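Local atomic coordinates of putative NADPH:quinone reductase (Bacillus thuringiensis, PDB entry 3GMS), a protein that probably reduces quinones with NADPH, as do related quinone oxidoreductases of the medium-chain dehydrogenase family. Residues A[39-44]-A[118-123]; A[299-304]-A[326-331]. All blocks are in the same frame, centred on the assembly; numbering follows the deposited sequence.

Interaction 1 (A[39-44]-A[118-123])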
loop_
_atom_site.group_PDB
_atom_site.type_symbol
_atom_site.label_atom_id
_atom_site.label_comp_id
_atom_site.label_asym_id
_atom_site.label_seq_id
_atom_site.Cartn_x
_atom_site.Cartn_y
_atom_site.Cartn_z
ATOM N N MET A 39 -13.869 14.491 -1.628
ATOM C CA MET A 39 -13.104 13.440 -2.361
ATOM C C MET A 39 -13.449 13.356 -3.853
ATOM O O MET A 39 -14.604 13.537 -4.256
ATOM C CB MET A 39 -13.340 12.081 -1.701
ATOM C CG MET A 39 -12.805 11.976 -0.223
ATOM S SD MET A 39 -11.095 12.531 0.023
ATOM C CE MET A 39 -10.270 11.099 -0.781
ATOM N N LEU A 40 -12.424 13.061 -4.659
ATOM C CA LEU A 40 -12.586 12.889 -6.087
ATOM C C LEU A 40 -12.466 11.421 -6.372
ATOM O O LEU A 40 -13.378 10.833 -6.957
ATOM C CB LEU A 40 -11.499 13.646 -6.845
ATOM C CG LEU A 40 -11.549 15.164 -6.641
ATOM C CD1 LEU A 40 -10.265 15.822 -7.134
ATOM C CD2 LEU A 40 -12.728 15.746 -7.427
ATOM N N VAL A 41 -11.377 10.808 -5.882
ATOM C CA VAL A 41 -11.030 9.436 -6.334
ATOM C C VAL A 41 -10.364 8.695 -5.174
ATOM O O VAL A 41 -9.468 9.225 -4.522
ATOM C CB VAL A 41 -10.059 9.445 -7.528
ATOM C CG1 VAL A 41 -9.581 8.006 -7.909
ATOM C CG2 VAL A 41 -10.639 10.183 -8.739
ATOM N N ARG A 42 -10.794 7.463 -4.914
ATOM C CA ARG A 42 -9.990 6.581 -4.004
ATOM C C ARG A 42 -9.803 5.229 -4.688
ATOM O O ARG A 42 -10.746 4.755 -5.333
ATOM C CB ARG A 42 -10.681 6.278 -2.646
ATOM C CG ARG A 42 -11.549 7.393 -2.086
ATOM C CD ARG A 42 -12.961 7.267 -2.634
ATOM N NE ARG A 42 -13.929 8.267 -2.147
ATOM C CZ ARG A 42 -14.833 8.882 -2.911
ATOM N NH1 ARG A 42 -14.893 8.704 -4.230
ATOM N NH2 ARG A 42 -15.680 9.749 -2.344
ATOM N N PRO A 43 -8.644 4.573 -4.477
ATOM C CA PRO A 43 -8.482 3.211 -4.966
ATOM C C PRO A 43 -9.212 2.273 -4.005
ATOM O O PRO A 43 -9.467 2.622 -2.842
ATOM C CB PRO A 43 -6.964 3.005 -4.867
ATOM C CG PRO A 43 -6.610 3.694 -3.527
ATOM C CD PRO A 43 -7.518 4.982 -3.607
ATOM N N ILE A 44 -9.554 1.086 -4.494
ATOM C CA ILE A 44 -9.918 -0.010 -3.623
ATOM C C ILE A 44 -8.686 -0.894 -3.489
ATOM O O ILE A 44 -8.353 -1.681 -4.380
ATOM C CB ILE A 44 -11.126 -0.798 -4.159
ATOM C CG1 ILE A 44 -12.350 0.153 -4.175
ATOM C CG2 ILE A 44 -11.377 -2.056 -3.252
ATOM C CD1 ILE A 44 -13.629 -0.434 -4.832
ATOM N N ASP A 118 -1.981 13.606 -12.095
ATOM C CA ASP A 118 -3.433 13.384 -12.298
ATOM C C ASP A 118 -4.059 12.731 -11.046
ATOM O O ASP A 118 -3.333 12.191 -10.194
ATOM C CB ASP A 118 -3.701 12.516 -13.534
ATOM C CG ASP A 118 -3.279 11.067 -13.323
ATOM O OD1 ASP A 118 -4.089 10.263 -12.782
ATOM O OD2 ASP A 118 -2.161 10.712 -13.705
ATOM N N ASP A 119 -5.385 12.821 -10.919
ATOM C CA ASP A 119 -6.106 12.297 -9.734
ATOM C C ASP A 119 -5.860 10.792 -9.501
ATOM O O ASP A 119 -5.778 10.341 -8.359
ATOM C CB ASP A 119 -7.627 12.439 -9.895
ATOM C CG ASP A 119 -8.089 13.877 -10.002
ATOM O OD1 ASP A 119 -7.398 14.810 -9.536
ATOM O OD2 ASP A 119 -9.164 14.069 -10.575
ATOM N N PHE A 120 -5.778 10.003 -10.567
ATOM C CA PHE A 120 -5.669 8.551 -10.376
ATOM C C PHE A 120 -4.279 8.102 -9.931
ATOM O O PHE A 120 -4.111 7.198 -9.101
ATOM C CB PHE A 120 -6.149 7.810 -11.624
ATOM C CG PHE A 120 -7.606 7.981 -11.857
ATOM C CD1 PHE A 120 -8.522 7.043 -11.352
ATOM C CD2 PHE A 120 -8.079 9.115 -12.557
ATOM C CE1 PHE A 120 -9.915 7.216 -11.554
ATOM C CE2 PHE A 120 -9.457 9.288 -12.783
ATOM C CZ PHE A 120 -10.386 8.330 -12.278
ATOM N N THR A 121 -3.275 8.828 -10.405
ATOM C CA THR A 121 -1.922 8.644 -9.906
ATOM C C THR A 121 -1.863 9.105 -8.454
ATOM O O THR A 121 -1.340 8.394 -7.591
ATOM C CB THR A 121 -0.935 9.422 -10.820
ATOM O OG1 THR A 121 -1.021 8.860 -12.127
ATOM C CG2 THR A 121 0.505 9.282 -10.289
ATOM N N ALA A 122 -2.380 10.315 -8.164
ATOM C CA ALA A 122 -2.368 10.822 -6.804
ATOM C C ALA A 122 -3.080 9.896 -5.811
ATOM O O ALA A 122 -2.629 9.689 -4.672
ATOM C CB ALA A 122 -3.023 12.238 -6.762
ATOM N N ALA A 123 -4.163 9.301 -6.274
ATOM C CA ALA A 123 -4.963 8.443 -5.426
ATOM C C ALA A 123 -4.224 7.150 -5.006
ATOM O O ALA A 123 -4.757 6.350 -4.208
ATOM C CB ALA A 123 -6.287 8.114 -6.159
#
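Val41 lays its CG2 methyl over one face of the Phe120 ring, 4.2 Å from the ring centroid and displaced toward the rim, a CH-pi contact. The valine and the phenylalanine cross at about a right angle. CG1, anti to the backbone N (chi1 174°), reaches both Phe120 CD1 and Ala123 CB, each at 3.7 Å. CG2 has a second neighbour in Asp119 CB, 3.9 Å away. Leu40 CD1 rests against the carboxylate of Asp119, whose oxygens are engaged by Arg89 in a salt bridge and by Tyr332 OH in a hydrogen bond. Pro43 brings CD and CG up to the carbonyl oxygen of Ala123, CD lying 3.1 Å from Ala123 O. No hydrogen bond joins the two segments. The helix start is fixed from within: Asp118, at the N-cap, takes Thr121 N on OD1 at 2.9 Å and Thr121 OG1 on OD2. A classic beta bulge in strand 34-43 sets Leu40 and Val41 together opposite Val71. The short helix 119-122 thus packs on this strand of the GroES-like domain, with Phe120 also meeting Phe328 of strand 326-330 edge-to-face.

Interaction 2 (A[299-304]-A[326-331])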
loop_
_atom_site.group_PDB
_atom_site.type_symbol
_atom_site.label_atom_id
_atom_site.label_comp_id
_atom_site.label_asym_id
_atom_site.label_seq_id
_atom_site.Cartn_x
_atom_site.Cartn_y
_atom_site.Cartn_z
ATOM N N MET A 299 -0.014 1.848 -11.107
ATOM C CA MET A 299 -0.819 0.945 -11.924
ATOM C C MET A 299 -1.810 1.690 -12.824
ATOM O O MET A 299 -2.327 2.732 -12.485
ATOM C CB MET A 299 -1.555 -0.074 -11.049
ATOM C CG MET A 299 -0.689 -0.808 -10.050
ATOM S SD MET A 299 0.314 -2.132 -10.783
ATOM C CE MET A 299 -0.888 -2.912 -11.865
ATOM N N LYS A 300 -2.066 1.134 -13.998
ATOM C CA LYS A 300 -3.066 1.732 -14.887
ATOM C C LYS A 300 -4.474 1.532 -14.271
ATOM O O LYS A 300 -4.675 0.704 -13.366
ATOM C CB LYS A 300 -2.965 1.088 -16.276
ATOM C CG LYS A 300 -2.912 -0.419 -16.193
ATOM C CD LYS A 300 -2.410 -1.048 -17.482
ATOM C CE LYS A 300 -2.833 -2.505 -17.550
ATOM N NZ LYS A 300 -2.407 -3.053 -18.851
ATOM N N VAL A 301 -5.448 2.306 -14.724
ATOM C CA VAL A 301 -6.797 2.137 -14.252
ATOM C C VAL A 301 -7.471 0.892 -14.845
ATOM O O VAL A 301 -7.597 0.789 -16.082
ATOM C CB VAL A 301 -7.658 3.379 -14.597
ATOM C CG1 VAL A 301 -9.026 3.263 -13.993
ATOM C CG2 VAL A 301 -6.971 4.655 -14.052
ATOM N N HIS A 302 -7.939 -0.005 -13.979
ATOM C CA HIS A 302 -8.796 -1.151 -14.382
ATOM C C HIS A 302 -10.228 -0.718 -14.702
ATOM O O HIS A 302 -10.744 -0.984 -15.788
ATOM C CB HIS A 302 -8.803 -2.241 -13.288
ATOM C CG HIS A 302 -9.643 -3.452 -13.615
ATOM N ND1 HIS A 302 -11.011 -3.493 -13.438
ATOM C CD2 HIS A 302 -9.288 -4.677 -14.088
ATOM C CE1 HIS A 302 -11.466 -4.683 -13.798
ATOM N NE2 HIS A 302 -10.442 -5.421 -14.195
ATOM N N SER A 303 -10.885 -0.060 -13.749
ATOM C CA SER A 303 -12.272 0.336 -13.905
ATOM C C SER A 303 -12.599 1.327 -12.808
ATOM O O SER A 303 -11.823 1.456 -11.847
ATOM C CB SER A 303 -13.236 -0.886 -13.865
ATOM O OG SER A 303 -13.063 -1.722 -12.717
ATOM N N THR A 304 -13.720 2.029 -12.983
ATOM C CA THR A 304 -14.158 3.116 -12.102
ATOM C C THR A 304 -15.649 2.978 -11.756
ATOM O O THR A 304 -16.487 2.605 -12.635
ATOM C CB THR A 304 -13.897 4.490 -12.760
ATOM O OG1 THR A 304 -14.573 4.581 -14.042
ATOM C CG2 THR A 304 -12.388 4.706 -12.958
ATOM N N LYS A 326 -5.834 -1.131 -11.157
ATOM C CA LYS A 326 -6.509 -0.680 -9.963
ATOM C C LYS A 326 -7.987 -0.284 -10.194
ATOM O O LYS A 326 -8.286 0.392 -11.163
ATOM C CB LYS A 326 -5.726 0.534 -9.456
ATOM C CG LYS A 326 -6.044 0.913 -8.039
ATOM C CD LYS A 326 -5.554 -0.143 -7.030
ATOM C CE LYS A 326 -4.092 -0.006 -6.713
ATOM N NZ LYS A 326 -3.758 -0.870 -5.560
ATOM N N VAL A 327 -8.898 -0.723 -9.311
ATOM C CA VAL A 327 -10.277 -0.319 -9.369
ATOM C C VAL A 327 -10.447 0.910 -8.474
ATOM O O VAL A 327 -9.864 0.965 -7.402
ATOM C CB VAL A 327 -11.182 -1.451 -8.846
ATOM C CG1 VAL A 327 -12.676 -1.015 -8.889
ATOM C CG2 VAL A 327 -10.950 -2.730 -9.698
ATOM N N PHE A 328 -11.198 1.898 -8.914
ATOM C CA PHE A 328 -11.401 3.117 -8.118
ATOM C C PHE A 328 -12.839 3.449 -7.863
ATOM O O PHE A 328 -13.721 3.134 -8.691
ATOM C CB PHE A 328 -10.782 4.330 -8.857
ATOM C CG PHE A 328 -9.300 4.235 -9.073
ATOM C CD1 PHE A 328 -8.408 4.859 -8.180
ATOM C CD2 PHE A 328 -8.776 3.571 -10.183
ATOM C CE1 PHE A 328 -7.041 4.776 -8.393
ATOM C CE2 PHE A 328 -7.380 3.459 -10.383
ATOM C CZ PHE A 328 -6.517 4.079 -9.491
ATOM N N LEU A 329 -13.052 4.176 -6.755
ATOM C CA LEU A 329 -14.348 4.757 -6.400
ATOM C C LEU A 329 -14.278 6.220 -6.664
ATOM O O LEU A 329 -13.414 6.908 -6.111
ATOM C CB LEU A 329 -14.646 4.544 -4.911
ATOM C CG LEU A 329 -14.890 3.082 -4.496
ATOM C CD1 LEU A 329 -14.829 2.880 -2.978
ATOM C CD2 LEU A 329 -16.193 2.431 -5.133
ATOM N N THR A 330 -15.153 6.715 -7.548
ATOM C CA THR A 330 -14.956 8.079 -8.013
ATOM C C THR A 330 -16.181 8.907 -7.622
ATOM O O THR A 330 -17.271 8.350 -7.403
ATOM C CB THR A 330 -14.701 8.154 -9.547
ATOM O OG1 THR A 330 -15.867 7.687 -10.240
ATOM C CG2 THR A 330 -13.465 7.340 -9.979
ATOM N N SER A 331 -16.002 10.220 -7.521
ATOM C CA SER A 331 -17.089 11.092 -7.079
ATOM C C SER A 331 -17.101 12.413 -7.824
ATOM O O SER A 331 -17.263 13.454 -7.213
ATOM C CB SER A 331 -16.966 11.364 -5.574
ATOM O OG SER A 331 -17.328 10.236 -4.801
#
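Val301 brings both methyls to the CD2 and CE2 atoms of the Phe328 ring, CG1 lying 3.8 Å from CD2 and CG2 3.9 Å from CE2. The two side chains cross at about a right angle. The edge of the ring at CD2 also lies near the backbone O of Ser303. His302, which follows Val301, has CG anti to the backbone N (chi1 -180°), and its side chain lies beside that of Val327, pointing the same way, with ND1 3.8 Å from Val327 CG2. Ser303 OG sits between its backbone N and carbonyl carbon, from where it meets ND1 of His302 in the ring plane at 2.8 Å, a hydrogen bond that should restrain the rotation of the imidazole. The same OG touches both methyls of Val327. Strands 301-306 and 326-330 are the parallel pair of a beta-alpha-beta unit, with helix 310-318 as the crossover; Val316 of that helix touches both His302 and Val327. Three backbone bonds join the segments: Lys326 N to Lys300 O at 3.1 Å, His302 N to Lys326 O at 2.9 Å, and Phe328 N to Ser303 O at 3.0 Å. The middle one is the most bent, its donor standing above the plane of the Lys326 carbonyl. Lys326 folds its chain at chi2 and chi3, and its NZ bonds Asn45 OD1. Farther on, on the side of the sheet that carries Phe328, Thr304 CB and CG2 meet the CG2 methyl of Thr330, the nearer approach being 4.0 Å from CB.

In the fold
After the N-terminal strands 4-10 and 20-26, the chain enters strand 34-43, then runs through the rest of the GroES-like region, and interaction 1 closes that loop of 73 residues when helix 119-122 returns to the strand. The Rossmann-type domain, with its six-stranded parallel sheet, follows. Only afterwards does interaction 2 open at 299-304, closing a much shorter loop of 21 residues at 326-331. The two are in series, neither nested nor crossed, yet their centres lie 8 Å apart. Strands 34-43 and 326-330 are antiparallel neighbours in one mixed sheet, so the C-terminal beta-alpha-beta unit completes the domain begun by the N-terminal part.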